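Local coordinates for protein aminotransferase (Psychrobacter arcticus 273-4, PDB 3IF2) that probably transfers amino groups between amino acids and oxo acids using pyridoxal 5'-phosphate, perhaps as a valine-pyruvate transaminase, at residues T216-N221 with F367-F372; F187-D192 with M358-E363; N35-G40 with I415-A420; P253-S258 with N331-F336. All coordinates share one frame; numbering follows the deposited sequence. Where two conformers were deposited one is given.

How the contacts relate
Contacts 1, 2 and 3 all reach one mixed sheet, in which strand 367-372 lies between 357-360 and 414-418. Contact 1 is fully buried and meets the cofactor, combining an amide hydrogen bond to the O3 oxygen of the cofactor with CH-pi packing. Contact 2, about 8 Å away centre to centre, mixes a parallel bridge, an aromatic cluster and a salt bridge that also reaches Asn221 of contact 1. Contact 3, on the other side of strand 367-372, works mostly through carbonyl oxygens, one arginine and a water. Contact 4, only partly buried, joins a loop to helix 324-351 without a direct hydrogen bond, yet Tyr257 N bonds to Glu363 O of contact 2.

Contact 1 of 4, residues T216-N221 with F367-F372; sequences TNPTGN and FLWLWF. With PLP (pyridoxal-5'-phosphate), chain C.
Asn217 lays its amide obliquely against the Phe367 ring, with CG 3.4 Å from CE2 and the two planes 35° apart. The amide nitrogen ND2 gives a nearly straight hydrogen bond (170°) to O3 of pyridoxal phosphate, 2.6 Å away. CG of Asn217 stands anti to the backbone N (chi1 176°), which carries the amide out of the loop to the cofactor and the ring together. One residue on, Pro218 follows a cis peptide bond and sets CG over the six-membered ring of Trp369, 3.7 Å from its centroid. Thr219 CG2 sits over the five-membered ring on the same face, 4.0 Å from that centroid, so two CH-pi contacts share one indole. This asparagine with a cis-proline after it, reaching the O3 oxygen of the cofactor from the loop that follows strand 207-213, is a familiar feature of class I aminotransferases of the aspartate aminotransferase fold. No direct hydrogen bond joins loop and strand; a water bridges them, donating to Thr219 O at 3.0 Å and accepting from Trp369 N at 3.0 Å. Thr219 also shapes the loop from within, as OG1 accepts from Asn221 N (3.0 Å) in an ST turn. Further out, Asn217 OD1 is hydrogen-bonded to Arg416 NH1, which leaves ND2 turned to the cofactor, while Trp369 NE1 is hydrogen-bonded to Tyr189 OH.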
# COMPACT_ATOMS: atom_id res chain seq x y z
N THR A 216 -5.31 2.34 23.45
CA THR A 216 -5.36 1.00 22.91
C THR A 216 -6.70 0.59 22.33
O THR A 216 -7.76 0.93 22.88
CB THR A 216 -4.97 -0.01 24.01
OG1 THR A 216 -3.68 0.34 24.51
CG2 THR A 216 -4.94 -1.45 23.49
N ASN A 217 -6.62 -0.08 21.18
CA ASN A 217 -7.72 -0.79 20.53
C ASN A 217 -7.39 -2.18 21.07
O ASN A 217 -6.27 -2.66 20.83
CB ASN A 217 -7.60 -0.71 18.98
CG ASN A 217 -8.68 -1.51 18.23
OD1 ASN A 217 -9.31 -2.38 18.79
ND2 ASN A 217 -8.87 -1.23 16.94
N PRO A 218 -8.35 -2.88 21.69
CA PRO A 218 -9.78 -2.66 21.90
C PRO A 218 -10.23 -2.12 23.25
O PRO A 218 -11.43 -1.99 23.45
CB PRO A 218 -10.27 -4.10 21.86
CG PRO A 218 -9.25 -4.80 22.73
CD PRO A 218 -7.93 -4.06 22.48
N THR A 219 -9.31 -1.84 24.16
CA THR A 219 -9.64 -1.58 25.55
C THR A 219 -10.05 -0.18 25.92
O THR A 219 -10.84 0.00 26.84
CB THR A 219 -8.46 -1.94 26.46
OG1 THR A 219 -7.32 -1.19 26.04
CG2 THR A 219 -8.15 -3.42 26.36
N GLY A 220 -9.49 0.80 25.21
CA GLY A 220 -9.64 2.19 25.57
C GLY A 220 -8.61 2.60 26.64
O GLY A 220 -8.66 3.74 27.13
N ASN A 221 -7.66 1.70 26.95
CA ASN A 221 -6.65 1.93 27.98
C ASN A 221 -5.57 2.88 27.49
O ASN A 221 -5.12 2.77 26.34
CB ASN A 221 -5.95 0.61 28.39
CG ASN A 221 -5.03 0.79 29.60
OD1 ASN A 221 -5.45 1.30 30.63
ND2 ASN A 221 -3.78 0.37 29.47
N PHE A 367 -13.96 2.80 21.36
CA PHE A 367 -14.57 1.53 21.78
C PHE A 367 -14.80 1.46 23.27
O PHE A 367 -14.08 2.11 24.03
CB PHE A 367 -13.63 0.35 21.47
CG PHE A 367 -13.07 0.35 20.09
CD1 PHE A 367 -13.84 -0.07 19.01
CD2 PHE A 367 -11.76 0.77 19.86
CE1 PHE A 367 -13.32 -0.06 17.70
CE2 PHE A 367 -11.22 0.77 18.55
CZ PHE A 367 -12.01 0.35 17.48
N LEU A 368 -15.80 0.67 23.67
CA LEU A 368 -15.97 0.25 25.08
C LEU A 368 -15.61 -1.27 25.13
O LEU A 368 -15.99 -2.07 24.25
CB LEU A 368 -17.37 0.55 25.64
CG LEU A 368 -17.66 2.03 26.01
CD1 LEU A 368 -19.10 2.20 26.38
CD2 LEU A 368 -16.78 2.54 27.13
N TRP A 369 -14.85 -1.64 26.16
CA TRP A 369 -14.39 -3.02 26.39
C TRP A 369 -15.15 -3.52 27.61
O TRP A 369 -14.90 -3.04 28.72
CB TRP A 369 -12.89 -2.99 26.61
CG TRP A 369 -12.18 -4.30 26.82
CD1 TRP A 369 -11.61 -4.74 27.98
CD2 TRP A 369 -11.93 -5.30 25.84
NE1 TRP A 369 -11.03 -5.95 27.78
CE2 TRP A 369 -11.22 -6.33 26.48
CE3 TRP A 369 -12.25 -5.44 24.48
CZ2 TRP A 369 -10.80 -7.48 25.82
CZ3 TRP A 369 -11.84 -6.60 23.82
CH2 TRP A 369 -11.12 -7.60 24.49
N LEU A 370 -16.07 -4.47 27.38
CA LEU A 370 -16.98 -5.01 28.39
C LEU A 370 -16.48 -6.37 28.86
O LEU A 370 -16.16 -7.21 28.03
CB LEU A 370 -18.40 -5.17 27.80
CG LEU A 370 -19.29 -3.93 27.61
CD1 LEU A 370 -18.57 -2.75 27.04
CD2 LEU A 370 -20.50 -4.27 26.74
N TRP A 371 -16.42 -6.55 30.20
CA TRP A 371 -16.00 -7.81 30.86
C TRP A 371 -17.16 -8.41 31.67
O TRP A 371 -17.56 -7.85 32.68
CB TRP A 371 -14.76 -7.55 31.73
CG TRP A 371 -14.27 -8.70 32.59
CD1 TRP A 371 -14.39 -10.05 32.33
CD2 TRP A 371 -13.46 -8.60 33.77
NE1 TRP A 371 -13.78 -10.79 33.32
CE2 TRP A 371 -13.19 -9.93 34.21
CE3 TRP A 371 -12.96 -7.52 34.51
CZ2 TRP A 371 -12.44 -10.20 35.37
CZ3 TRP A 371 -12.20 -7.79 35.67
CH2 TRP A 371 -11.96 -9.12 36.09
N PHE A 372 -17.67 -9.55 31.21
CA PHE A 372 -18.74 -10.30 31.86
C PHE A 372 -18.08 -11.33 32.78
O PHE A 372 -17.70 -12.40 32.31
CB PHE A 372 -19.63 -10.99 30.81
CG PHE A 372 -20.18 -10.06 29.77
CD1 PHE A 372 -21.16 -9.14 30.10
CD2 PHE A 372 -19.74 -10.13 28.45
CE1 PHE A 372 -21.68 -8.27 29.13
CE2 PHE A 372 -20.25 -9.27 27.48
CZ PHE A 372 -21.22 -8.34 27.82
N1 PLP C . -3.73 1.39 15.26
C2 PLP C . -4.87 1.10 15.97
C2A PLP C . -4.76 1.06 17.46
C3 PLP C . -6.09 0.87 15.29
O3 PLP C . -7.24 0.59 15.96
C4 PLP C . -6.12 0.91 13.88
C4A PLP C . -7.38 0.39 13.20
O4A PLP C . -7.94 1.02 12.29
C5 PLP C . -4.91 1.21 13.16
C6 PLP C . -3.73 1.44 13.89
C5A PLP C . -4.83 1.24 11.62
O4P PLP C . -5.15 2.49 11.05
P PLP C . -4.82 2.81 9.52
O1P PLP C . -4.12 1.77 8.66
O2P PLP C . -3.93 4.00 9.65
O3P PLP C . -6.12 3.12 8.90
O HOH W 1 -13.66 0.73 27.61

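Contact 2 of 4, residues F187-D192 with M358-E363; sequences FKYRVD and MIHKPE
With chi1 at 66°, Phe187 has its CG between the backbone N and the carbonyl carbon, while His360 holds CG anti to its N (chi1 -169°); the two rings thus meet on one face of the sheet. They lie at a parallel bridge of the mixed sheet, where strand 183-190 runs beside strand 357-360. Lys361 N bonds to Phe187 O at 2.9 Å, and Phe187 N to Ile359 O at 3.2 Å. The edge of the His360 imidazole is turned to the face of the Phe187 ring in a T-shaped pair, centroids 5.3 Å apart and planes at 68°. Phe187 O then lies over the centre of the imidazole, 3.5 Å above its plane. Tyr189 completes the aromatic cluster, its ring meeting His360 CD2 obliquely. Both ring nitrogens are engaged: His360 ND1 donates to Lys361 O at 2.9 Å, and NE2 accepts from Tyr189 N at 3.3 Å, although that N-H arrives well out of the ring plane. The Tyr189 hydroxyl is hydrogen-bonded to His410 NE2. Lys188 NZ and Glu363 OE1 form a salt bridge of 3.1 Å, with the nitrogen on the syn lone pair of the carboxylate. NZ is also hydrogen-bonded to Asn221 OD1 and Val222 O, and OE1 accepts from Val222 N, so the buried charges are tied to the loop after strand 207-213. Met358, a selenomethionine, packs on the far end of the cluster, its CB 3.6 Å from Phe187 CD1.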
# COMPACT_ATOMS: atom_id res chain seq x y z
N PHE A 187 -12.60 -0.92 35.56
CA PHE A 187 -11.26 -1.45 35.77
C PHE A 187 -10.25 -0.90 34.77
O PHE A 187 -10.62 -0.31 33.76
CB PHE A 187 -11.28 -2.99 35.73
CG PHE A 187 -11.63 -3.59 34.38
CD1 PHE A 187 -12.94 -3.61 33.93
CD2 PHE A 187 -10.66 -4.21 33.61
CE1 PHE A 187 -13.28 -4.19 32.70
CE2 PHE A 187 -10.98 -4.80 32.38
CZ PHE A 187 -12.29 -4.78 31.92
N LYS A 188 -8.97 -1.07 35.10
CA LYS A 188 -7.86 -0.61 34.27
C LYS A 188 -6.78 -1.67 34.24
O LYS A 188 -6.31 -2.11 35.30
CB LYS A 188 -7.26 0.69 34.84
CG LYS A 188 -6.33 1.49 33.84
CD LYS A 188 -5.35 2.44 34.55
CE LYS A 188 -4.62 3.43 33.64
NZ LYS A 188 -4.07 2.90 32.34
N TYR A 189 -6.40 -2.08 33.04
CA TYR A 189 -5.28 -3.00 32.83
C TYR A 189 -4.00 -2.21 33.14
O TYR A 189 -3.93 -1.01 32.82
CB TYR A 189 -5.22 -3.52 31.39
CG TYR A 189 -6.35 -4.42 30.96
CD1 TYR A 189 -6.58 -5.63 31.62
CD2 TYR A 189 -7.14 -4.13 29.84
CE1 TYR A 189 -7.60 -6.50 31.21
CE2 TYR A 189 -8.17 -5.00 29.43
CZ TYR A 189 -8.38 -6.18 30.12
OH TYR A 189 -9.39 -7.02 29.72
N ARG A 190 -3.02 -2.89 33.76
CA ARG A 190 -1.71 -2.29 34.08
C ARG A 190 -0.55 -3.24 33.77
O ARG A 190 -0.68 -4.46 33.86
CB ARG A 190 -1.66 -1.73 35.52
CG ARG A 190 -2.41 -0.36 35.64
CD ARG A 190 -1.95 0.53 36.82
NE ARG A 190 -2.50 0.14 38.13
CZ ARG A 190 -3.59 0.68 38.67
NH1 ARG A 190 -4.27 1.63 38.04
NH2 ARG A 190 -3.99 0.26 39.86
N VAL A 191 0.59 -2.66 33.38
CA VAL A 191 1.76 -3.43 32.97
C VAL A 191 2.38 -4.20 34.14
O VAL A 191 2.68 -3.63 35.19
CB VAL A 191 2.85 -2.55 32.27
CG1 VAL A 191 4.05 -3.40 31.86
CG2 VAL A 191 2.28 -1.85 31.04
N ASP A 192 2.56 -5.51 33.92
CA ASP A 192 3.19 -6.41 34.88
C ASP A 192 4.68 -6.38 34.56
O ASP A 192 5.17 -7.16 33.74
CB ASP A 192 2.58 -7.82 34.76
CG ASP A 192 3.17 -8.84 35.74
OD1 ASP A 192 3.98 -8.48 36.64
OD2 ASP A 192 2.79 -10.02 35.61
N MSE A 358 -18.33 -5.54 34.11
CA MSE A 358 -17.27 -4.58 34.40
C MSE A 358 -17.02 -3.92 33.02
O MSE A 358 -17.15 -4.57 31.98
CB MSE A 358 -16.01 -5.27 34.90
CG MSE A 358 -16.17 -6.07 36.18
SE MSE A 358 -16.39 -4.94 37.75
CE MSE A 358 -14.56 -4.31 37.97
N ILE A 359 -16.72 -2.62 33.04
CA ILE A 359 -16.42 -1.83 31.85
C ILE A 359 -15.01 -1.28 32.04
O ILE A 359 -14.70 -0.80 33.11
CB ILE A 359 -17.44 -0.68 31.68
CG1 ILE A 359 -18.85 -1.26 31.46
CG2 ILE A 359 -17.07 0.24 30.49
CD1 ILE A 359 -19.95 -0.22 31.39
N HIS A 360 -14.15 -1.35 31.03
CA HIS A 360 -12.81 -0.80 31.18
C HIS A 360 -12.97 0.72 31.21
O HIS A 360 -13.83 1.24 30.49
CB HIS A 360 -11.89 -1.22 30.03
CG HIS A 360 -10.44 -0.91 30.26
ND1 HIS A 360 -9.94 0.37 30.17
CD2 HIS A 360 -9.39 -1.71 30.54
CE1 HIS A 360 -8.64 0.35 30.41
NE2 HIS A 360 -8.28 -0.90 30.63
N LYS A 361 -12.21 1.40 32.08
CA LYS A 361 -12.27 2.86 32.16
C LYS A 361 -11.96 3.40 30.75
O LYS A 361 -10.87 3.13 30.24
CB LYS A 361 -11.34 3.46 33.26
CG LYS A 361 -11.05 4.99 33.08
CD LYS A 361 -10.41 5.78 34.25
CE LYS A 361 -11.38 6.83 34.77
NZ LYS A 361 -10.85 7.77 35.80
N PRO A 362 -12.91 4.15 30.13
CA PRO A 362 -12.70 4.64 28.77
C PRO A 362 -11.79 5.85 28.76
O PRO A 362 -12.27 6.96 28.87
CB PRO A 362 -14.12 4.97 28.30
CG PRO A 362 -14.83 5.38 29.56
CD PRO A 362 -14.16 4.69 30.71
N GLU A 363 -10.49 5.62 28.67
CA GLU A 363 -9.49 6.71 28.66
C GLU A 363 -9.15 7.20 27.24
O GLU A 363 -8.33 8.13 27.11
CB GLU A 363 -8.19 6.25 29.33
CG GLU A 363 -8.37 5.70 30.72
CD GLU A 363 -7.06 5.41 31.42
OE1 GLU A 363 -6.32 4.48 31.01
OE2 GLU A 363 -6.78 6.10 32.42

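Contact 3 of 4, residues N35-G40 with I415-A420; sequences NMLGGG and IRMSIA
Leu37 O takes two hydrogen bonds: one of 2.8 Å from Ser418 N, at an N-H...O angle of 158°, and one of 2.7 Å from a water. That same water accepts from Arg416 NE at 3.1 Å and donates weakly to Gly39 O, so it joins the guanidinium to the loop. The arginine chain bends at chi3 (70°), which swings its tip back to the 35-40 segment. There Arg416 NH2 gives a weak, bent bond of 2.9 Å to Gly38 O, which lies at the guanidinium edge, near its plane. Leu37 and Met417 (selenomethionine) run side by side, with CD1 of Leu37 3.9 Å from CG of Met417. Ser418 brings its CB to 3.6 Å from Gly39 O, and its OG accepts from Ala420 N at 3.2 Å in an ST turn that closes the end of strand 414-418. The contact therefore joins the glycine-rich loop after the short strand 35-36 to the end of a strand of the six-stranded mixed sheet that also holds strand 367-372. In class I aminotransferases an arginine similarly placed beside the cofactor receives the substrate carboxylate. Arg416 probably corresponds to it; Gly38 O, through a weak bond, and the water hold one side of its guanidinium while Asn217 holds NH1, which should keep its orientation well defined near the pyridoxal ring.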
# COMPACT_ATOMS: atom_id res chain seq x y z
N ASN A 35 -27.41 -4.18 13.67
CA ASN A 35 -26.92 -3.23 14.67
C ASN A 35 -25.41 -3.44 14.62
O ASN A 35 -24.89 -4.34 15.26
CB ASN A 35 -27.48 -3.52 16.08
CG ASN A 35 -29.00 -3.46 16.15
OD1 ASN A 35 -29.65 -2.74 15.39
ND2 ASN A 35 -29.57 -4.20 17.09
N MSE A 36 -24.72 -2.63 13.82
CA MSE A 36 -23.28 -2.79 13.58
C MSE A 36 -22.42 -2.07 14.64
O MSE A 36 -22.13 -0.88 14.52
CB MSE A 36 -22.94 -2.33 12.14
CG MSE A 36 -21.44 -2.34 11.72
SE MSE A 36 -20.51 -4.01 12.15
CE MSE A 36 -18.82 -3.58 11.28
N LEU A 37 -22.04 -2.81 15.69
CA LEU A 37 -21.15 -2.32 16.77
C LEU A 37 -19.76 -2.98 16.75
O LEU A 37 -18.99 -2.79 17.68
CB LEU A 37 -21.81 -2.56 18.15
CG LEU A 37 -23.17 -1.90 18.38
CD1 LEU A 37 -23.72 -2.30 19.75
CD2 LEU A 37 -23.04 -0.37 18.23
N GLY A 38 -19.46 -3.73 15.69
CA GLY A 38 -18.17 -4.45 15.53
C GLY A 38 -17.06 -3.83 14.68
O GLY A 38 -15.92 -4.33 14.68
N GLY A 39 -17.38 -2.77 13.95
CA GLY A 39 -16.38 -2.13 13.06
C GLY A 39 -15.39 -1.22 13.77
O GLY A 39 -15.53 -0.96 14.98
N GLY A 40 -14.40 -0.76 13.00
CA GLY A 40 -13.36 0.17 13.43
C GLY A 40 -13.36 1.47 12.63
O GLY A 40 -12.41 2.26 12.75
N ILE A 415 -15.90 -8.44 25.40
CA ILE A 415 -16.28 -8.03 24.04
C ILE A 415 -15.84 -6.58 23.77
O ILE A 415 -15.73 -5.79 24.71
CB ILE A 415 -17.80 -8.25 23.70
CG1 ILE A 415 -18.74 -7.26 24.43
CG2 ILE A 415 -18.22 -9.73 23.95
CD1 ILE A 415 -20.23 -7.52 24.15
N ARG A 416 -15.52 -6.28 22.51
CA ARG A 416 -15.24 -4.90 22.07
C ARG A 416 -16.53 -4.39 21.38
O ARG A 416 -17.13 -5.12 20.56
CB ARG A 416 -14.07 -4.81 21.10
CG ARG A 416 -13.58 -3.40 20.87
CD ARG A 416 -12.64 -3.32 19.68
NE ARG A 416 -13.33 -3.52 18.41
CZ ARG A 416 -12.73 -3.59 17.22
NH1 ARG A 416 -11.40 -3.47 17.09
NH2 ARG A 416 -13.47 -3.77 16.14
N MSE A 417 -16.93 -3.17 21.72
CA MSE A 417 -18.13 -2.51 21.20
C MSE A 417 -17.75 -1.13 20.67
O MSE A 417 -17.11 -0.37 21.38
CB MSE A 417 -19.13 -2.33 22.33
CG MSE A 417 -20.48 -1.78 21.90
SE MSE A 417 -21.68 -1.56 23.39
CE MSE A 417 -20.69 -0.17 24.26
N SER A 418 -18.15 -0.81 19.44
CA SER A 418 -17.83 0.51 18.87
C SER A 418 -18.81 1.59 19.36
O SER A 418 -20.03 1.44 19.21
CB SER A 418 -17.83 0.49 17.34
OG SER A 418 -17.52 1.81 16.85
N ILE A 419 -18.27 2.65 19.96
CA ILE A 419 -19.09 3.82 20.34
C ILE A 419 -19.07 4.92 19.25
O ILE A 419 -19.56 6.00 19.49
CB ILE A 419 -18.84 4.33 21.81
CG1 ILE A 419 -17.38 4.73 22.10
CG2 ILE A 419 -19.34 3.25 22.80
CD1 ILE A 419 -16.87 5.93 21.32
N ALA A 420 -18.49 4.64 18.06
CA ALA A 420 -18.56 5.53 16.90
C ALA A 420 -19.92 5.43 16.19
O ALA A 420 -20.27 6.32 15.44
CB ALA A 420 -17.46 5.20 15.89
O HOH W 2 -16.27 -2.82 17.64

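Contact 4 of 4, residues P253-S258 with N331-F336; sequences PNIIYS and NEIKPF
Asn254 takes up left-handed backbone angles (phi 56°, psi 43°), Ile255 after it is the centre of an inverse gamma turn, and Asn254 O comes up against the Lys334 side chain of the helix. The helix is 324-351, the long one that precedes strand 357-360; the loop comes after strand 242-245 of the large mixed sheet, in the fold-type I (aspartate aminotransferase) architecture expected of this family. The helix is irregular here, with a wider pi-type turn at 331-333 and a kink at Pro335. Lys334 has CG anti to the backbone N (chi1 176°) and stays extended from there on, laying its methylenes across the loop. Lys334 CD passes 3.3 Å from Asn254 O. Lys334 CE comes equally close, 3.3 Å, to Ile256 O. Lys334 NZ stands 3.6 Å from Asn254 ND2, two donors side by side. These are contacts of a chain resting on carbonyl oxygens, and no direct hydrogen bond spans the two segments. Asn254 ND2 instead has a weak bond to Asp330 OD1, just before the helical segment. Beside the lysine lies an apolar patch. Ile333 turns CG2 into the loop, 3.7 Å from Ile255 CD1, with the two side chains crossing at about a right angle. Pro253, after a cis peptide bond, adds its CB at 4.1 Å from Ile333 CG2. Pro253 lies beside Lys276 and Ile255 beside Tyr248, both residues of the cofactor site. At the other end, Tyr257 CE1 comes 3.7 Å from Lys334 O.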
# COMPACT_ATOMS: atom_id res chain seq x y z
N PRO A 253 -5.81 12.27 16.30
CA PRO A 253 -7.09 12.90 16.61
C PRO A 253 -7.28 13.27 18.08
O PRO A 253 -8.33 13.80 18.41
CB PRO A 253 -8.11 11.85 16.16
CG PRO A 253 -7.43 10.56 16.46
CD PRO A 253 -5.94 10.80 16.31
N ASN A 254 -6.30 12.99 18.94
CA ASN A 254 -6.28 13.37 20.36
C ASN A 254 -7.51 12.86 21.09
O ASN A 254 -8.14 13.60 21.84
CB ASN A 254 -6.14 14.90 20.48
CG ASN A 254 -5.79 15.40 21.91
OD1 ASN A 254 -4.96 14.82 22.62
ND2 ASN A 254 -6.43 16.50 22.31
N ILE A 255 -7.89 11.61 20.82
CA ILE A 255 -9.06 10.98 21.46
C ILE A 255 -8.55 10.32 22.77
O ILE A 255 -8.52 9.10 22.88
CB ILE A 255 -9.78 9.96 20.52
CG1 ILE A 255 -10.12 10.59 19.17
CG2 ILE A 255 -11.05 9.40 21.20
CD1 ILE A 255 -10.64 9.64 18.12
N ILE A 256 -8.06 11.16 23.69
CA ILE A 256 -7.51 10.78 24.99
C ILE A 256 -8.21 11.63 26.04
O ILE A 256 -8.17 12.84 25.94
CB ILE A 256 -5.99 11.07 25.11
CG1 ILE A 256 -5.20 10.12 24.23
CG2 ILE A 256 -5.50 10.87 26.55
CD1 ILE A 256 -3.66 10.16 24.48
N TYR A 257 -8.81 10.98 27.04
CA TYR A 257 -9.54 11.70 28.08
C TYR A 257 -8.83 11.70 29.44
O TYR A 257 -9.43 12.14 30.42
CB TYR A 257 -10.96 11.15 28.24
CG TYR A 257 -11.68 10.68 26.99
CD1 TYR A 257 -11.74 11.44 25.79
CD2 TYR A 257 -12.40 9.46 27.03
CE1 TYR A 257 -12.45 10.94 24.65
CE2 TYR A 257 -13.10 8.96 25.94
CZ TYR A 257 -13.13 9.69 24.76
OH TYR A 257 -13.85 9.11 23.75
N SER A 258 -7.58 11.23 29.52
CA SER A 258 -6.79 11.23 30.77
C SER A 258 -5.41 11.85 30.52
O SER A 258 -4.93 11.89 29.40
CB SER A 258 -6.68 9.82 31.35
OG SER A 258 -5.92 8.97 30.53
N ASN A 331 -11.65 20.33 19.52
CA ASN A 331 -13.00 20.92 19.61
C ASN A 331 -14.15 20.04 19.12
O ASN A 331 -15.26 20.15 19.64
CB ASN A 331 -13.07 22.27 18.85
CG ASN A 331 -12.09 23.32 19.40
OD1 ASN A 331 -11.62 23.21 20.53
ND2 ASN A 331 -11.81 24.34 18.60
N GLU A 332 -13.88 19.17 18.13
CA GLU A 332 -14.94 18.39 17.49
C GLU A 332 -14.79 16.89 17.72
O GLU A 332 -15.72 16.27 18.25
CB GLU A 332 -14.98 18.70 15.99
CG GLU A 332 -14.96 20.18 15.59
CD GLU A 332 -16.17 21.00 16.09
OE1 GLU A 332 -17.26 20.43 16.36
OE2 GLU A 332 -16.03 22.24 16.18
N ILE A 333 -13.64 16.31 17.38
CA ILE A 333 -13.45 14.85 17.47
C ILE A 333 -13.46 14.34 18.93
O ILE A 333 -14.30 13.51 19.28
CB ILE A 333 -12.18 14.38 16.75
CG1 ILE A 333 -12.18 14.77 15.26
CG2 ILE A 333 -12.04 12.84 16.88
CD1 ILE A 333 -10.90 14.48 14.55
N LYS A 334 -12.54 14.85 19.75
CA LYS A 334 -12.41 14.43 21.18
C LYS A 334 -13.73 14.53 21.96
O LYS A 334 -14.12 13.54 22.58
CB LYS A 334 -11.26 15.16 21.89
CG LYS A 334 -11.03 14.92 23.41
CD LYS A 334 -9.74 15.71 23.81
CE LYS A 334 -9.41 15.82 25.31
NZ LYS A 334 -8.00 16.39 25.56
N PRO A 335 -14.44 15.67 21.88
CA PRO A 335 -15.72 15.74 22.58
C PRO A 335 -16.81 14.82 22.01
O PRO A 335 -17.59 14.27 22.79
CB PRO A 335 -16.11 17.23 22.44
CG PRO A 335 -14.79 17.94 22.24
CD PRO A 335 -14.09 16.99 21.32
N PHE A 336 -16.88 14.66 20.69
CA PHE A 336 -17.87 13.77 20.07
C PHE A 336 -17.80 12.39 20.71
O PHE A 336 -18.82 11.90 21.21
CB PHE A 336 -17.67 13.64 18.55
CG PHE A 336 -18.63 12.70 17.91
CD1 PHE A 336 -19.86 13.15 17.47
CD2 PHE A 336 -18.34 11.34 17.81
CE1 PHE A 336 -20.80 12.27 16.91
CE2 PHE A 336 -19.27 10.45 17.25
CZ PHE A 336 -20.51 10.93 16.81